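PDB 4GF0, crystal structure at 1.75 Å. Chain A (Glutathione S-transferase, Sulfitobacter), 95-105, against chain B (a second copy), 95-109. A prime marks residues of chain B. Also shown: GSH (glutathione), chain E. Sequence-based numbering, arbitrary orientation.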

# COMPACT_ATOMS: atom_id res chain seq x y z
N MET A 95 -5.32 -12.15 -0.43
CA MET A 95 -3.89 -11.93 -0.60
C MET A 95 -3.62 -10.43 -0.59
O MET A 95 -2.74 -9.96 0.12
CB MET A 95 -3.42 -12.53 -1.93
CG MET A 95 -1.96 -12.28 -2.27
SD MET A 95 -1.63 -12.58 -4.01
CE MET A 95 -2.33 -11.08 -4.73
N ARG A 96 -4.39 -9.67 -1.36
CA ARG A 96 -4.15 -8.23 -1.44
C ARG A 96 -4.55 -7.49 -0.17
O ARG A 96 -3.97 -6.45 0.14
CB ARG A 96 -4.81 -7.61 -2.68
CG ARG A 96 -4.09 -8.00 -3.97
CD ARG A 96 -4.50 -7.14 -5.15
NE ARG A 96 -3.90 -7.70 -6.36
CZ ARG A 96 -4.52 -8.56 -7.18
NH1 ARG A 96 -5.77 -8.92 -6.94
NH2 ARG A 96 -3.87 -9.04 -8.23
N SER A 97 -5.52 -8.02 0.56
CA SER A 97 -5.90 -7.41 1.83
C SER A 97 -4.72 -7.48 2.76
O SER A 97 -4.42 -6.51 3.46
CB SER A 97 -7.08 -8.16 2.45
OG SER A 97 -7.35 -7.64 3.75
N ALA A 98 -4.03 -8.62 2.77
CA ALA A 98 -2.85 -8.77 3.61
C ALA A 98 -1.79 -7.76 3.19
O ALA A 98 -1.16 -7.13 4.03
CB ALA A 98 -2.31 -10.19 3.52
N MET A 99 -1.61 -7.62 1.88
CA MET A 99 -0.58 -6.71 1.36
C MET A 99 -0.88 -5.25 1.71
O MET A 99 0.00 -4.52 2.15
CB MET A 99 -0.39 -6.90 -0.15
CG MET A 99 0.08 -8.31 -0.50
SD MET A 99 -0.21 -8.73 -2.24
CE MET A 99 0.90 -7.60 -3.05
N TYR A 100 -2.12 -4.82 1.52
CA TYR A 100 -2.46 -3.44 1.86
C TYR A 100 -2.41 -3.20 3.36
O TYR A 100 -2.06 -2.10 3.78
CB TYR A 100 -3.81 -3.03 1.29
CG TYR A 100 -3.73 -2.58 -0.16
CD1 TYR A 100 -3.45 -1.25 -0.47
CD2 TYR A 100 -3.93 -3.47 -1.20
CE1 TYR A 100 -3.38 -0.83 -1.79
CE2 TYR A 100 -3.84 -3.06 -2.52
CZ TYR A 100 -3.58 -1.74 -2.81
OH TYR A 100 -3.51 -1.32 -4.11
N TYR A 101 -2.76 -4.20 4.15
CA TYR A 101 -2.63 -4.08 5.61
C TYR A 101 -1.17 -3.83 5.99
O TYR A 101 -0.86 -2.98 6.83
CB TYR A 101 -3.14 -5.33 6.34
CG TYR A 101 -2.94 -5.24 7.83
CD1 TYR A 101 -3.81 -4.52 8.62
CD2 TYR A 101 -1.86 -5.86 8.44
CE1 TYR A 101 -3.63 -4.42 9.98
CE2 TYR A 101 -1.67 -5.77 9.82
CZ TYR A 101 -2.57 -5.05 10.57
OH TYR A 101 -2.39 -4.94 11.93
N LEU A 102 -0.27 -4.59 5.38
CA LEU A 102 1.15 -4.40 5.64
C LEU A 102 1.60 -3.01 5.20
O LEU A 102 2.31 -2.32 5.94
CB LEU A 102 1.97 -5.51 4.95
CG LEU A 102 1.70 -6.91 5.53
CD1 LEU A 102 2.45 -7.96 4.70
CD2 LEU A 102 2.09 -7.02 7.00
N ALA A 103 1.16 -2.58 4.02
CA ALA A 103 1.55 -1.28 3.47
C ALA A 103 1.03 -0.09 4.27
O ALA A 103 1.73 0.92 4.41
CB ALA A 103 1.09 -1.15 2.01
N SER A 104 -0.19 -0.20 4.80
CA SER A 104 -0.88 0.94 5.41
C SER A 104 -0.81 0.96 6.93
O SER A 104 -1.01 2.01 7.56
CB SER A 104 -2.36 0.94 4.98
OG SER A 104 -3.03 -0.21 5.49
N THR A 105 -0.57 -0.20 7.53
CA THR A 105 -0.67 -0.32 8.98
C THR A 105 0.60 -0.86 9.62
O THR A 105 1.19 -0.21 10.48
CB THR A 105 -1.88 -1.19 9.39
OG1 THR A 105 -3.05 -0.71 8.73
CG2 THR A 105 -2.10 -1.12 10.90
N MET B 95 -0.69 2.16 -12.03
CA MET B 95 -1.98 2.35 -11.35
C MET B 95 -1.88 1.89 -9.90
O MET B 95 -2.29 2.60 -8.98
CB MET B 95 -3.06 1.54 -12.08
CG MET B 95 -4.45 1.59 -11.43
SD MET B 95 -5.47 0.18 -11.95
CE MET B 95 -4.70 -1.15 -11.01
N ARG B 96 -1.34 0.70 -9.68
CA ARG B 96 -1.22 0.19 -8.31
C ARG B 96 -0.21 0.96 -7.48
O ARG B 96 -0.37 1.09 -6.27
CB ARG B 96 -0.87 -1.30 -8.30
CG ARG B 96 -2.00 -2.16 -8.83
CD ARG B 96 -1.85 -3.63 -8.44
NE ARG B 96 -2.93 -4.40 -9.05
CZ ARG B 96 -2.87 -4.99 -10.24
NH1 ARG B 96 -1.75 -4.94 -10.97
NH2 ARG B 96 -3.93 -5.65 -10.70
N SER B 97 0.81 1.50 -8.14
CA SER B 97 1.80 2.31 -7.41
C SER B 97 1.10 3.50 -6.79
O SER B 97 1.35 3.86 -5.62
CB SER B 97 2.89 2.80 -8.36
OG SER B 97 3.86 3.55 -7.64
N ALA B 98 0.20 4.11 -7.56
CA ALA B 98 -0.57 5.24 -7.05
C ALA B 98 -1.44 4.81 -5.88
O ALA B 98 -1.54 5.50 -4.87
CB ALA B 98 -1.42 5.85 -8.17
N MET B 99 -2.06 3.64 -6.00
CA MET B 99 -2.92 3.13 -4.94
C MET B 99 -2.16 2.82 -3.65
O MET B 99 -2.59 3.19 -2.55
CB MET B 99 -3.69 1.90 -5.44
CG MET B 99 -4.69 2.22 -6.55
SD MET B 99 -5.11 0.76 -7.55
CE MET B 99 -6.14 -0.11 -6.35
N TYR B 100 -1.01 2.17 -3.76
CA TYR B 100 -0.20 1.90 -2.57
C TYR B 100 0.40 3.17 -1.98
O TYR B 100 0.60 3.27 -0.77
CB TYR B 100 0.90 0.88 -2.85
CG TYR B 100 0.42 -0.56 -2.80
CD1 TYR B 100 0.34 -1.24 -1.59
CD2 TYR B 100 0.02 -1.22 -3.95
CE1 TYR B 100 -0.11 -2.56 -1.53
CE2 TYR B 100 -0.43 -2.55 -3.90
CZ TYR B 100 -0.48 -3.20 -2.69
OH TYR B 100 -0.91 -4.52 -2.64
N TYR B 101 0.70 4.15 -2.83
CA TYR B 101 1.18 5.42 -2.31
C TYR B 101 0.11 6.07 -1.45
O TYR B 101 0.38 6.61 -0.37
CB TYR B 101 1.59 6.37 -3.43
CG TYR B 101 1.99 7.74 -2.93
CD1 TYR B 101 3.28 8.00 -2.50
CD2 TYR B 101 1.06 8.78 -2.90
CE1 TYR B 101 3.64 9.28 -2.04
CE2 TYR B 101 1.41 10.04 -2.44
CZ TYR B 101 2.70 10.29 -2.02
OH TYR B 101 3.05 11.55 -1.57
N LEU B 102 -1.12 6.04 -1.94
CA LEU B 102 -2.24 6.61 -1.18
C LEU B 102 -2.43 5.85 0.13
O LEU B 102 -2.65 6.46 1.18
CB LEU B 102 -3.52 6.59 -2.02
CG LEU B 102 -3.45 7.52 -3.23
CD1 LEU B 102 -4.71 7.34 -4.07
CD2 LEU B 102 -3.31 8.98 -2.81
N ALA B 103 -2.33 4.53 0.06
CA ALA B 103 -2.55 3.70 1.25
C ALA B 103 -1.48 3.89 2.32
O ALA B 103 -1.78 3.90 3.52
CB ALA B 103 -2.61 2.21 0.86
N SER B 104 -0.23 4.05 1.88
CA SER B 104 0.92 3.99 2.78
C SER B 104 1.45 5.35 3.17
O SER B 104 2.16 5.48 4.18
CB SER B 104 2.05 3.19 2.14
OG SER B 104 2.52 3.85 0.97
N THR B 105 1.15 6.36 2.38
CA THR B 105 1.78 7.66 2.57
C THR B 105 0.77 8.77 2.74
O THR B 105 0.76 9.45 3.77
CB THR B 105 2.72 7.99 1.41
OG1 THR B 105 3.71 6.96 1.30
CG2 THR B 105 3.40 9.32 1.65
N MET B 106 -0.09 8.96 1.75
CA MET B 106 -1.00 10.11 1.79
C MET B 106 -2.13 9.97 2.80
O MET B 106 -2.39 10.89 3.59
CB MET B 106 -1.53 10.43 0.39
CG MET B 106 -2.14 11.82 0.30
SD MET B 106 -2.37 12.31 -1.43
CE MET B 106 -2.97 13.98 -1.20
N HIS B 107 -2.81 8.83 2.81
CA HIS B 107 -3.84 8.59 3.81
C HIS B 107 -3.20 8.57 5.19
O HIS B 107 -3.75 9.08 6.17
CB HIS B 107 -4.56 7.26 3.54
CG HIS B 107 -5.80 7.05 4.34
ND1 HIS B 107 -6.78 6.16 3.96
CD2 HIS B 107 -6.22 7.60 5.51
CE1 HIS B 107 -7.75 6.18 4.86
NE2 HIS B 107 -7.43 7.04 5.81
N VAL B 108 -2.00 7.99 5.28
CA VAL B 108 -1.28 7.95 6.55
C VAL B 108 -0.97 9.35 7.08
O VAL B 108 -1.15 9.63 8.27
CB VAL B 108 0.01 7.11 6.42
CG1 VAL B 108 0.88 7.23 7.68
CG2 VAL B 108 -0.35 5.65 6.15
N ALA B 109 -0.52 10.23 6.19
CA ALA B 109 -0.23 11.61 6.58
C ALA B 109 -1.48 12.29 7.11
O ALA B 109 -1.46 13.00 8.13
CB ALA B 109 0.35 12.38 5.39
N1 GSH E . -5.80 0.68 5.50
CA1 GSH E . -7.22 0.91 5.52
C1 GSH E . -7.81 0.97 4.13
O11 GSH E . -8.89 0.38 3.85
O12 GSH E . -7.21 1.62 3.24
CB1 GSH E . -7.49 2.19 6.27
CG1 GSH E . -8.96 2.16 6.65
CD1 GSH E . -9.26 3.34 7.56
OE1 GSH E . -8.43 3.74 8.37
N2 GSH E . -10.57 3.97 7.46
CA2 GSH E . -10.86 5.08 8.32
C2 GSH E . -11.51 4.52 9.56
O2 GSH E . -12.33 3.62 9.46
CB2 GSH E . -11.71 6.11 7.64
SG2 GSH E . -10.84 6.77 6.24
N3 GSH E . -11.13 5.00 10.87
CA3 GSH E . -11.75 4.44 12.06
C3 GSH E . -11.11 5.03 13.28
O31 GSH E . -9.93 5.46 13.21
O32 GSH E . -11.75 5.10 14.37

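The two copies of Arg96 come close together, with Arg96 NH2 4.2 Å from Arg96′ NH2, although like charges should repel. Arg96 NH2 and Arg96′ NH2 are both hydrogen-bonded elsewhere in the structure.

Beyond this pair, the contact is built around Tyr100 and Tyr100′. Their CA-to-CB bonds point sideways, yet the m rotamers bring the rings over one another in an offset stack, with centroids 3.8 Å apart and planes inclined by 10°. Each hydroxyl lies over the rim of the opposing ring, Tyr100′ OH 3.3 Å from Tyr100 CE2, and also comes close to a methionine of the partner helix: Tyr100 OH lies 3.5 Å from Met99′ CB, and Tyr100′ OH lies 3.5 Å from Met99 CB. The small methyl groups of the alanines pack at the ring edges, Ala103 CB 3.7 Å from Tyr100′ CD1 and Ala103′ CB 3.8 Å from Tyr100 CD1.

The helices run at 36° to each other and bring Ser104 CA within 4.4 Å of Ser104′ CA. No hydrogen bond crosses between them. Instead, Ser104 OG and Ser104′ OG each donate a 2.7 Å hydrogen bond back to the carbonyl, Tyr100 O and Tyr100′ O respectively, of their own helix. Ser104 OG also lies 2.9 Å from N1 of glutathione, while His107′ CE1 approaches its SG2 at 3.4 Å, so the ligand touches both chains.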